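Local structure of aspartate aminotransferase (Plasmodium falciparum, 3K7Y) at residues Phe328-Glu333 against Val347-Arg352; Glu30-Ser35 against Lys388-Tyr393; Thr334-Tyr339 against Tyr343-Tyr348. The protein probably catalyses the pyridoxal-phosphate-dependent transfer of an amino group from L-aspartate to 2-oxoglutarate, giving oxaloacetate and L-glutamate, as a homodimer. One frame throughout, in Å; residues are numbered along the deposited sequence.

Contact 1 of 3, residues Phe328-Glu333 against Val347-Arg352. With ACT (acetate ion), chain C.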
loop_
_atom_site.group_PDB
_atom_site.type_symbol
_atom_site.label_atom_id
_atom_site.label_comp_id
_atom_site.label_asym_id
_atom_site.label_seq_id
_atom_site.Cartn_x
_atom_site.Cartn_y
_atom_site.Cartn_z
ATOM N N PHE A 328 -35.203 -14.436 -0.285
ATOM C CA PHE A 328 -35.156 -13.869 -1.616
ATOM C C PHE A 328 -35.726 -14.787 -2.718
ATOM O O PHE A 328 -36.634 -14.387 -3.447
ATOM C CB PHE A 328 -33.728 -13.394 -1.936
ATOM C CG PHE A 328 -33.565 -12.854 -3.329
ATOM C CD1 PHE A 328 -34.248 -11.717 -3.738
ATOM C CD2 PHE A 328 -32.736 -13.495 -4.239
ATOM C CE1 PHE A 328 -34.110 -11.225 -5.037
ATOM C CE2 PHE A 328 -32.586 -13.004 -5.538
ATOM C CZ PHE A 328 -33.279 -11.865 -5.938
ATOM N N PHE A 329 -35.209 -16.010 -2.825
ATOM C CA PHE A 329 -35.669 -16.936 -3.866
ATOM C C PHE A 329 -37.091 -17.383 -3.619
ATOM O O PHE A 329 -37.782 -17.813 -4.540
ATOM C CB PHE A 329 -34.735 -18.143 -4.001
ATOM C CG PHE A 329 -33.344 -17.768 -4.414
ATOM C CD1 PHE A 329 -33.063 -17.429 -5.734
ATOM C CD2 PHE A 329 -32.326 -17.721 -3.481
ATOM C CE1 PHE A 329 -31.797 -17.052 -6.117
ATOM C CE2 PHE A 329 -31.049 -17.352 -3.855
ATOM C CZ PHE A 329 -30.785 -17.012 -5.176
ATOM N N ASN A 330 -37.531 -17.274 -2.374
ATOM C CA ASN A 330 -38.912 -17.582 -2.051
ATOM C C ASN A 330 -39.898 -16.532 -2.589
ATOM O O ASN A 330 -41.054 -16.850 -2.910
ATOM C CB ASN A 330 -39.082 -17.808 -0.550
ATOM C CG ASN A 330 -38.587 -19.170 -0.107
ATOM O OD1 ASN A 330 -38.212 -19.347 1.047
ATOM N ND2 ASN A 330 -38.597 -20.144 -1.015
ATOM N N LYS A 331 -39.441 -15.286 -2.692
ATOM C CA LYS A 331 -40.263 -14.252 -3.299
ATOM C C LYS A 331 -40.287 -14.408 -4.820
ATOM O O LYS A 331 -41.249 -13.998 -5.483
ATOM C CB LYS A 331 -39.795 -12.860 -2.884
ATOM C CG LYS A 331 -40.102 -12.518 -1.422
ATOM C CD LYS A 331 -41.486 -11.887 -1.222
ATOM C CE LYS A 331 -41.778 -11.652 0.252
ATOM N NZ LYS A 331 -43.129 -11.075 0.475
ATOM N N LEU A 332 -39.239 -15.028 -5.359
ATOM C CA LEU A 332 -39.125 -15.280 -6.794
ATOM C C LEU A 332 -39.896 -16.521 -7.194
ATOM O O LEU A 332 -40.369 -16.613 -8.326
ATOM C CB LEU A 332 -37.660 -15.446 -7.217
ATOM C CG LEU A 332 -36.723 -14.241 -7.326
ATOM C CD1 LEU A 332 -35.345 -14.710 -7.716
ATOM C CD2 LEU A 332 -37.236 -13.259 -8.349
ATOM N N GLU A 333 -40.011 -17.483 -6.280
ATOM C CA GLU A 333 -40.845 -18.648 -6.545
ATOM C C GLU A 333 -42.294 -18.173 -6.657
ATOM O O GLU A 333 -43.064 -18.723 -7.445
ATOM C CB GLU A 333 -40.723 -19.709 -5.449
ATOM C CG GLU A 333 -41.514 -19.375 -4.183
ATOM C CD GLU A 333 -42.256 -20.569 -3.582
ATOM O OE1 GLU A 333 -41.572 -21.504 -3.096
ATOM O OE2 GLU A 333 -43.522 -20.567 -3.583
ATOM N N VAL A 347 -32.468 -24.086 -6.026
ATOM C CA VAL A 347 -31.099 -24.539 -6.179
ATOM C C VAL A 347 -30.073 -23.445 -5.890
ATOM O O VAL A 347 -28.864 -23.686 -5.922
ATOM C CB VAL A 347 -30.850 -25.099 -7.582
ATOM C CG1 VAL A 347 -29.667 -26.068 -7.537
ATOM C CG2 VAL A 347 -32.098 -25.796 -8.112
ATOM N N TYR A 348 -30.545 -22.243 -5.599
ATOM C CA TYR A 348 -29.638 -21.144 -5.350
ATOM C C TYR A 348 -29.561 -20.825 -3.874
ATOM O O TYR A 348 -28.873 -19.882 -3.474
ATOM C CB TYR A 348 -30.099 -19.895 -6.085
ATOM C CG TYR A 348 -30.249 -20.025 -7.574
ATOM C CD1 TYR A 348 -29.186 -19.777 -8.420
ATOM C CD2 TYR A 348 -31.463 -20.362 -8.130
ATOM C CE1 TYR A 348 -29.317 -19.885 -9.774
ATOM C CE2 TYR A 348 -31.608 -20.484 -9.496
ATOM C CZ TYR A 348 -30.527 -20.239 -10.314
ATOM O OH TYR A 348 -30.670 -20.348 -11.681
ATOM N N LYS A 349 -30.284 -21.593 -3.066
ATOM C CA LYS A 349 -30.260 -21.416 -1.612
ATOM C C LYS A 349 -29.079 -22.151 -0.974
ATOM O O LYS A 349 -28.533 -21.676 0.010
ATOM C CB LYS A 349 -31.579 -21.868 -0.986
ATOM C CG LYS A 349 -32.824 -21.132 -1.475
ATOM C CD LYS A 349 -34.028 -22.055 -1.357
ATOM C CE LYS A 349 -35.342 -21.307 -1.482
ATOM N NZ LYS A 349 -36.489 -22.218 -1.815
ATOM N N LYS A 350 -28.696 -23.300 -1.541
ATOM C CA LYS A 350 -27.452 -24.002 -1.192
ATOM C C LYS A 350 -26.300 -23.009 -1.025
ATOM O O LYS A 350 -25.502 -23.107 -0.086
ATOM C CB LYS A 350 -27.053 -25.020 -2.282
ATOM C CG LYS A 350 -27.999 -26.210 -2.505
ATOM C CD LYS A 350 -29.208 -25.865 -3.391
ATOM C CE LYS A 350 -30.449 -26.693 -3.028
ATOM N NZ LYS A 350 -30.582 -27.997 -3.770
ATOM N N GLN A 351 -26.231 -22.051 -1.952
ATOM C CA GLN A 351 -25.171 -21.036 -2.018
ATOM C C GLN A 351 -24.857 -20.319 -0.695
ATOM O O GLN A 351 -25.710 -20.237 0.196
ATOM C CB GLN A 351 -25.498 -20.021 -3.116
ATOM C CG GLN A 351 -25.191 -20.535 -4.492
ATOM C CD GLN A 351 -25.613 -19.597 -5.599
ATOM O OE1 GLN A 351 -26.309 -18.594 -5.383
ATOM N NE2 GLN A 351 -25.197 -19.929 -6.815
ATOM N N ARG A 352 -23.635 -19.794 -0.583
ATOM C CA ARG A 352 -23.181 -19.190 0.653
ATOM C C ARG A 352 -22.134 -18.148 0.411
ATOM O O ARG A 352 -21.331 -18.275 -0.493
ATOM C CB ARG A 352 -22.613 -20.261 1.579
ATOM C CG ARG A 352 -23.193 -20.191 2.955
ATOM C CD ARG A 352 -24.679 -20.374 2.882
ATOM N NE ARG A 352 -25.167 -21.393 3.795
ATOM C CZ ARG A 352 -26.368 -21.942 3.691
ATOM N NH1 ARG A 352 -26.750 -22.851 4.562
ATOM N NH2 ARG A 352 -27.188 -21.576 2.715
HETATM C C ACT C . -37.232 -22.959 1.299
HETATM O O ACT C . -38.278 -23.517 0.888
HETATM O OXT ACT C . -37.168 -21.716 1.149
HETATM C CH3 ACT C . -36.111 -23.742 1.925
#

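Contact 2 of 3, residues Glu30-Ser35 against Lys388-Tyr393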
loop_
_atom_site.group_PDB
_atom_site.type_symbol
_atom_site.label_atom_id
_atom_site.label_comp_id
_atom_site.label_asym_id
_atom_site.label_seq_id
_atom_site.Cartn_x
_atom_site.Cartn_y
_atom_site.Cartn_z
ATOM N N GLU A 30 -34.713 5.346 -4.939
ATOM C CA GLU A 30 -35.174 3.952 -5.020
ATOM C C GLU A 30 -34.292 3.168 -6.016
ATOM O O GLU A 30 -34.660 2.097 -6.513
ATOM C CB GLU A 30 -36.687 3.854 -5.335
ATOM C CG GLU A 30 -37.130 2.516 -5.952
ATOM C CD GLU A 30 -38.523 2.072 -5.549
ATOM O OE1 GLU A 30 -39.504 2.745 -5.924
ATOM O OE2 GLU A 30 -38.636 1.033 -4.865
ATOM N N LYS A 31 -33.113 3.714 -6.298
ATOM C CA LYS A 31 -32.087 2.968 -7.002
ATOM C C LYS A 31 -31.629 1.838 -6.089
ATOM O O LYS A 31 -31.549 2.011 -4.872
ATOM C CB LYS A 31 -30.913 3.871 -7.379
ATOM C CG LYS A 31 -31.097 4.627 -8.693
ATOM C CD LYS A 31 -29.839 5.404 -9.108
ATOM C CE LYS A 31 -29.388 6.432 -8.060
ATOM N NZ LYS A 31 -28.125 7.133 -8.426
ATOM N N ILE A 32 -31.361 0.676 -6.679
ATOM C CA ILE A 32 -30.924 -0.493 -5.912
ATOM C C ILE A 32 -29.526 -0.993 -6.298
ATOM O O ILE A 32 -29.198 -1.174 -7.474
ATOM C CB ILE A 32 -31.963 -1.641 -5.932
ATOM C CG1 ILE A 32 -33.270 -1.174 -5.281
ATOM C CG2 ILE A 32 -31.440 -2.861 -5.191
ATOM C CD1 ILE A 32 -34.478 -2.049 -5.559
ATOM N N ASN A 33 -28.748 -1.240 -5.249
ATOM C CA ASN A 33 -27.317 -1.503 -5.264
ATOM C C ASN A 33 -26.985 -2.968 -5.031
ATOM O O ASN A 33 -26.833 -3.386 -3.882
ATOM C CB ASN A 33 -26.714 -0.716 -4.102
ATOM C CG ASN A 33 -27.674 -0.615 -2.887
ATOM O OD1 ASN A 33 -28.690 0.089 -2.938
ATOM N ND2 ASN A 33 -27.345 -1.319 -1.804
ATOM N N LEU A 34 -26.868 -3.757 -6.093
ATOM C CA LEU A 34 -26.628 -5.195 -5.916
ATOM C C LEU A 34 -25.355 -5.708 -6.591
ATOM O O LEU A 34 -25.284 -6.865 -6.988
ATOM C CB LEU A 34 -27.844 -6.015 -6.376
ATOM C CG LEU A 34 -29.244 -5.731 -5.806
ATOM C CD1 LEU A 34 -30.288 -6.598 -6.479
ATOM C CD2 LEU A 34 -29.311 -5.916 -4.290
ATOM N N SER A 35 -24.344 -4.854 -6.689
ATOM C CA SER A 35 -23.123 -5.169 -7.430
ATOM C C SER A 35 -21.889 -4.960 -6.564
ATOM O O SER A 35 -20.894 -5.690 -6.675
ATOM C CB SER A 35 -23.029 -4.267 -8.650
ATOM O OG SER A 35 -23.086 -2.915 -8.236
ATOM N N LYS A 388 -36.293 -6.023 3.586
ATOM C CA LYS A 388 -37.693 -6.394 3.712
ATOM C C LYS A 388 -38.595 -5.520 2.828
ATOM O O LYS A 388 -39.630 -5.978 2.340
ATOM C CB LYS A 388 -38.100 -6.262 5.183
ATOM C CG LYS A 388 -39.467 -6.830 5.544
ATOM C CD LYS A 388 -39.761 -6.593 7.020
ATOM C CE LYS A 388 -40.981 -7.372 7.496
ATOM N NZ LYS A 388 -41.021 -7.391 8.986
ATOM N N ASN A 389 -38.197 -4.266 2.629
ATOM C CA ASN A 389 -38.911 -3.362 1.734
ATOM C C ASN A 389 -38.681 -3.767 0.289
ATOM O O ASN A 389 -39.595 -3.720 -0.543
ATOM C CB ASN A 389 -38.434 -1.921 1.940
ATOM C CG ASN A 389 -38.480 -1.488 3.396
ATOM O OD1 ASN A 389 -38.135 -2.257 4.297
ATOM N ND2 ASN A 389 -38.896 -0.244 3.631
ATOM N N ASN A 390 -37.453 -4.206 0.020
ATOM C CA ASN A 390 -36.936 -4.366 -1.334
ATOM C C ASN A 390 -37.433 -5.583 -2.098
ATOM O O ASN A 390 -37.724 -5.484 -3.292
ATOM C CB ASN A 390 -35.407 -4.340 -1.316
ATOM C CG ASN A 390 -34.854 -2.930 -1.195
ATOM O OD1 ASN A 390 -34.219 -2.426 -2.121
ATOM N ND2 ASN A 390 -35.115 -2.274 -0.058
ATOM N N VAL A 391 -37.537 -6.717 -1.408
ATOM C CA VAL A 391 -37.895 -7.990 -2.036
ATOM C C VAL A 391 -38.948 -7.890 -3.146
ATOM O O VAL A 391 -38.679 -8.281 -4.281
ATOM C CB VAL A 391 -38.313 -9.060 -1.004
ATOM C CG1 VAL A 391 -37.094 -9.678 -0.364
ATOM C CG2 VAL A 391 -39.248 -8.471 0.053
ATOM N N ASP A 392 -40.130 -7.359 -2.827
ATOM C CA ASP A 392 -41.195 -7.251 -3.822
ATOM C C ASP A 392 -40.657 -6.620 -5.088
ATOM O O ASP A 392 -40.543 -7.289 -6.111
ATOM C CB ASP A 392 -42.413 -6.465 -3.291
ATOM C CG ASP A 392 -43.381 -5.990 -4.418
ATOM O OD1 ASP A 392 -44.174 -5.048 -4.166
ATOM O OD2 ASP A 392 -43.356 -6.547 -5.550
ATOM N N TYR A 393 -40.306 -5.343 -5.010
ATOM C CA TYR A 393 -39.903 -4.614 -6.198
ATOM C C TYR A 393 -38.893 -5.424 -7.019
ATOM O O TYR A 393 -39.108 -5.685 -8.209
ATOM C CB TYR A 393 -39.353 -3.238 -5.839
ATOM C CG TYR A 393 -39.020 -2.421 -7.055
ATOM C CD1 TYR A 393 -40.033 -1.876 -7.849
ATOM C CD2 TYR A 393 -37.692 -2.210 -7.436
ATOM C CE1 TYR A 393 -39.732 -1.125 -8.987
ATOM C CE2 TYR A 393 -37.378 -1.460 -8.572
ATOM C CZ TYR A 393 -38.400 -0.918 -9.341
ATOM O OH TYR A 393 -38.101 -0.176 -10.465
#

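Contact 3 of 3, residues Thr334-Tyr339 against Tyr343-Tyr348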
loop_
_atom_site.group_PDB
_atom_site.type_symbol
_atom_site.label_atom_id
_atom_site.label_comp_id
_atom_site.label_asym_id
_atom_site.label_seq_id
_atom_site.Cartn_x
_atom_site.Cartn_y
_atom_site.Cartn_z
ATOM N N THR A 334 -42.641 -17.148 -5.867
ATOM C CA THR A 334 -43.980 -16.552 -5.856
ATOM C C THR A 334 -44.233 -15.699 -7.089
ATOM O O THR A 334 -44.961 -16.119 -7.976
ATOM C CB THR A 334 -44.254 -15.730 -4.575
ATOM O OG1 THR A 334 -44.251 -16.608 -3.446
ATOM C CG2 THR A 334 -45.609 -15.029 -4.652
ATOM N N TYR A 335 -43.631 -14.514 -7.164
ATOM C CA TYR A 335 -43.932 -13.577 -8.258
ATOM C C TYR A 335 -43.874 -14.224 -9.615
ATOM O O TYR A 335 -44.654 -13.896 -10.508
ATOM C CB TYR A 335 -43.000 -12.380 -8.224
ATOM C CG TYR A 335 -43.410 -11.432 -7.157
ATOM C CD1 TYR A 335 -44.239 -10.352 -7.443
ATOM C CD2 TYR A 335 -43.021 -11.642 -5.843
ATOM C CE1 TYR A 335 -44.647 -9.486 -6.439
ATOM C CE2 TYR A 335 -43.419 -10.792 -4.838
ATOM C CZ TYR A 335 -44.229 -9.716 -5.138
ATOM O OH TYR A 335 -44.602 -8.875 -4.129
ATOM N N GLN A 336 -42.926 -15.143 -9.747
ATOM C CA GLN A 336 -42.848 -16.071 -10.856
ATOM C C GLN A 336 -44.220 -16.518 -11.397
ATOM O O GLN A 336 -44.422 -16.511 -12.608
ATOM C CB GLN A 336 -42.055 -17.287 -10.401
ATOM C CG GLN A 336 -41.501 -18.094 -11.528
ATOM C CD GLN A 336 -40.972 -19.428 -11.090
ATOM O OE1 GLN A 336 -39.904 -19.837 -11.532
ATOM N NE2 GLN A 336 -41.718 -20.126 -10.228
ATOM N N LYS A 337 -45.135 -16.897 -10.492
ATOM C CA LYS A 337 -46.503 -17.345 -10.814
ATOM C C LYS A 337 -47.326 -16.325 -11.606
ATOM O O LYS A 337 -48.117 -16.695 -12.480
ATOM C CB LYS A 337 -47.292 -17.642 -9.531
ATOM C CG LYS A 337 -46.892 -18.861 -8.722
ATOM C CD LYS A 337 -47.727 -18.910 -7.433
ATOM C CE LYS A 337 -46.930 -19.423 -6.232
ATOM N NZ LYS A 337 -47.429 -18.813 -4.961
ATOM N N LYS A 338 -47.176 -15.052 -11.257
ATOM C CA LYS A 338 -47.877 -13.987 -11.948
ATOM C C LYS A 338 -47.558 -13.975 -13.444
ATOM O O LYS A 338 -48.408 -13.629 -14.275
ATOM C CB LYS A 338 -47.560 -12.625 -11.316
ATOM C CG LYS A 338 -48.189 -12.419 -9.944
ATOM C CD LYS A 338 -47.980 -11.004 -9.410
ATOM C CE LYS A 338 -48.627 -10.858 -8.023
ATOM N NZ LYS A 338 -48.320 -9.568 -7.332
ATOM N N TYR A 339 -46.341 -14.369 -13.794
ATOM C CA TYR A 339 -45.930 -14.352 -15.196
ATOM C C TYR A 339 -45.946 -15.759 -15.809
ATOM O O TYR A 339 -45.535 -15.952 -16.951
ATOM C CB TYR A 339 -44.575 -13.637 -15.344
ATOM C CG TYR A 339 -44.602 -12.224 -14.775
ATOM C CD1 TYR A 339 -44.891 -11.125 -15.589
ATOM C CD2 TYR A 339 -44.375 -11.990 -13.415
ATOM C CE1 TYR A 339 -44.939 -9.826 -15.062
ATOM C CE2 TYR A 339 -44.420 -10.698 -12.883
ATOM C CZ TYR A 339 -44.702 -9.622 -13.709
ATOM O OH TYR A 339 -44.751 -8.351 -13.181
ATOM N N TYR A 343 -39.222 -21.783 -13.394
ATOM C CA TYR A 343 -37.820 -21.954 -12.985
ATOM C C TYR A 343 -37.682 -22.534 -11.582
ATOM O O TYR A 343 -38.421 -22.169 -10.677
ATOM C CB TYR A 343 -37.091 -20.610 -13.006
ATOM C CG TYR A 343 -36.981 -19.964 -14.362
ATOM C CD1 TYR A 343 -36.049 -20.419 -15.307
ATOM C CD2 TYR A 343 -37.791 -18.876 -14.701
ATOM C CE1 TYR A 343 -35.938 -19.816 -16.565
ATOM C CE2 TYR A 343 -37.685 -18.261 -15.956
ATOM C CZ TYR A 343 -36.758 -18.738 -16.880
ATOM O OH TYR A 343 -36.662 -18.140 -18.112
ATOM N N ASP A 344 -36.716 -23.417 -11.387
ATOM C CA ASP A 344 -36.449 -23.909 -10.044
ATOM C C ASP A 344 -35.493 -22.952 -9.311
ATOM O O ASP A 344 -34.279 -22.942 -9.564
ATOM C CB ASP A 344 -35.913 -25.352 -10.066
ATOM C CG ASP A 344 -35.829 -25.971 -8.676
ATOM O OD1 ASP A 344 -36.315 -25.344 -7.709
ATOM O OD2 ASP A 344 -35.277 -27.086 -8.550
ATOM N N TRP A 345 -36.057 -22.148 -8.409
ATOM C CA TRP A 345 -35.266 -21.201 -7.635
ATOM C C TRP A 345 -34.686 -21.814 -6.365
ATOM O O TRP A 345 -33.927 -21.151 -5.656
ATOM C CB TRP A 345 -36.092 -19.969 -7.269
ATOM C CG TRP A 345 -36.555 -19.189 -8.449
ATOM C CD1 TRP A 345 -37.829 -19.146 -8.953
ATOM C CD2 TRP A 345 -35.763 -18.329 -9.288
ATOM N NE1 TRP A 345 -37.880 -18.314 -10.046
ATOM C CE2 TRP A 345 -36.628 -17.802 -10.276
ATOM C CE3 TRP A 345 -34.408 -17.955 -9.301
ATOM C CZ2 TRP A 345 -36.181 -16.917 -11.271
ATOM C CZ3 TRP A 345 -33.965 -17.075 -10.288
ATOM C CH2 TRP A 345 -34.852 -16.568 -11.262
ATOM N N ASN A 346 -35.032 -23.069 -6.079
ATOM C CA ASN A 346 -34.580 -23.734 -4.852
ATOM C C ASN A 346 -33.069 -24.049 -4.840
ATOM O O ASN A 346 -32.464 -24.230 -3.776
ATOM C CB ASN A 346 -35.395 -25.008 -4.625
ATOM C CG ASN A 346 -35.939 -25.111 -3.210
ATOM O OD1 ASN A 346 -37.085 -24.751 -2.956
ATOM N ND2 ASN A 346 -35.121 -25.600 -2.282
ATOM N N VAL A 347 -32.468 -24.086 -6.026
ATOM C CA VAL A 347 -31.099 -24.539 -6.179
ATOM C C VAL A 347 -30.073 -23.445 -5.890
ATOM O O VAL A 347 -28.864 -23.686 -5.922
ATOM C CB VAL A 347 -30.850 -25.099 -7.582
ATOM C CG1 VAL A 347 -29.667 -26.068 -7.537
ATOM C CG2 VAL A 347 -32.098 -25.796 -8.112
ATOM N N TYR A 348 -30.545 -22.243 -5.599
ATOM C CA TYR A 348 -29.638 -21.144 -5.350
ATOM C C TYR A 348 -29.561 -20.825 -3.874
ATOM O O TYR A 348 -28.873 -19.882 -3.474
ATOM C CB TYR A 348 -30.099 -19.895 -6.085
ATOM C CG TYR A 348 -30.249 -20.025 -7.574
ATOM C CD1 TYR A 348 -29.186 -19.777 -8.420
ATOM C CD2 TYR A 348 -31.463 -20.362 -8.130
ATOM C CE1 TYR A 348 -29.317 -19.885 -9.774
ATOM C CE2 TYR A 348 -31.608 -20.484 -9.496
ATOM C CZ TYR A 348 -30.527 -20.239 -10.314
ATOM O OH TYR A 348 -30.670 -20.348 -11.681
#

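Contact 1 of 3, residues Phe328-Glu333 against Val347-Arg352
The ring of F329 is covered on one face by Y348 CB and on the opposite face by CD2 of its own neighbour F328, which stands 4.0 Å above the ring plane, over its centre. The contact joins the C-terminal part of helix 304-335, the long helix of this aminotransferase fold, to the segment that runs back along it toward strand 355-357. With CG of F329 anti to its carbonyl carbon (chi1 -62°), the ring leaves the helix toward this returning chain. Y348 lays its methylene over the phenyl face, a CH-pi contact, though the carbons are modelled closer than they can sit, so its exact distance is doubtful. The two rings are nearly parallel, 14° apart, but are slid so far past each other that they barely overlap, their centroids lying 5.2 Å apart. Phenylalanine suits the site because both faces can be covered without leaving a polar group to satisfy, and the Y348 ring continues the apolar layer toward I157 and V358. K349 works differently. Its CG comes to 4.0 Å from F329 CD2, obliquely to the ring, and the two side chains slide past each other in opposite directions. A lysine is apt here: its methylenes cover the aromatic while its extended chain carries the ammonium past the ring, where N346 OD1 accepts a weak hydrogen bond. K349 NZ gives a second weak hydrogen bond, of 3.1 Å, to OXT of an acetate ion, probably from the crystallisation liquor.

Contact 2 of 3, residues Glu30-Ser35 against Lys388-Tyr393
E30 brings its carboxylate over one face of the Y393 ring, E30 OE2 lying 4.1 Å from Y393 CG and off toward the rim. The carboxylate and ring planes are 23° apart, and the chain bends at chi2 to lay the group there; E30 also touches a crystal neighbour, so this pose may owe something to the lattice. K31, just before the strand, turns away from the helix, NZ hydrogen-bonded to the carbonyl oxygens of F23 and D26. I32 carries the apolar part of the contact. It sits in strand 32-33, paired in parallel with strand 373-374 through backbone bonds to H372 and Y374, and points at the first turn of helix 390-403. Its CD1 reaches the edge of the Y393 ring, 3.7 Å from CD2, and lies 3.5 Å from N390 OD1. Y393 swings its ring toward the strand with CG anti to the backbone N (chi1 -176°). Beta-branched isoleucine suits a strand and fits between a ring edge and an amide. The contact thus joins the small two-stranded sheet to the C-terminal helix of the aminotransferase fold. With no hydrogen bond or salt bridge between the segments, it must rest on van der Waals contact, and the carboxylate probably gains little attraction from the ring face.

Contact 3 of 3, residues Thr334-Tyr339 against Tyr343-Tyr348
A side-chain bridge across the turn that follows helix 304-335 joins Q336 to Y343 and W345. Near the C-terminal end of this long helix of the aminotransferase fold the chain turns and doubles back toward strand 355-357, and Q336 there points at the returning chain. Its CG is anti to the backbone N (chi1 -160°) and the chain is extended beyond, which carries the amide across the gap. OE1 accepts a hydrogen bond of 2.8 Å from Y343 N. The bond is bent, with an N-H...O angle of 138°, and the donor lies above the carbonyl plane. The same oxygen sits near the plane of the Y343 ring, at its edge, 3.3 Å from Y343 CB. W345 NE1 is also close, 2.9 Å from Q336 OE1, and Q336 CG lies at the edge of the indole, in its plane, 3.9 Å from W345 NE1. The amide and indole planes are turned 46° apart. One indole face is covered by Y343 CB, while the ring also packs on F329 and L332 of the helix. Glutamine fits because it is long enough to reach across and has an acceptor for the returning backbone as well as a donor, NE2, which makes a weak hydrogen bond to E333 O. Tryptophan fits a buried place where a broad apolar surface is wanted. Beyond Y343 an Asx turn leads into the 3-10 segment 346-348: D344 OD1 accepts from N346 N at 3.1 Å, met from above the carboxylate plane.

How the contacts relate
From the N terminus, the chain first passes 30-35, whose partner 388-393 lies more than 350 residues on, so contact 2 closes a loop that holds most of the chain and both other contacts, tying the small parallel sheet of strands 32-33 and 373-374 to helix 390-403. Contact 1 closes a far shorter loop, from helix 304-335 to the returning segment. Contact 3 closes a shorter one still around the turn, ending on the same part of the chain, with V347 and Y348 common to both and centres about 9 Å apart. Helix 390-403 links the groups: V391 of contact 2 packs on K331 of contact 1, and D392 OD2 lies 3.0 Å from Y335 OH of contact 3, a probable hydrogen bond.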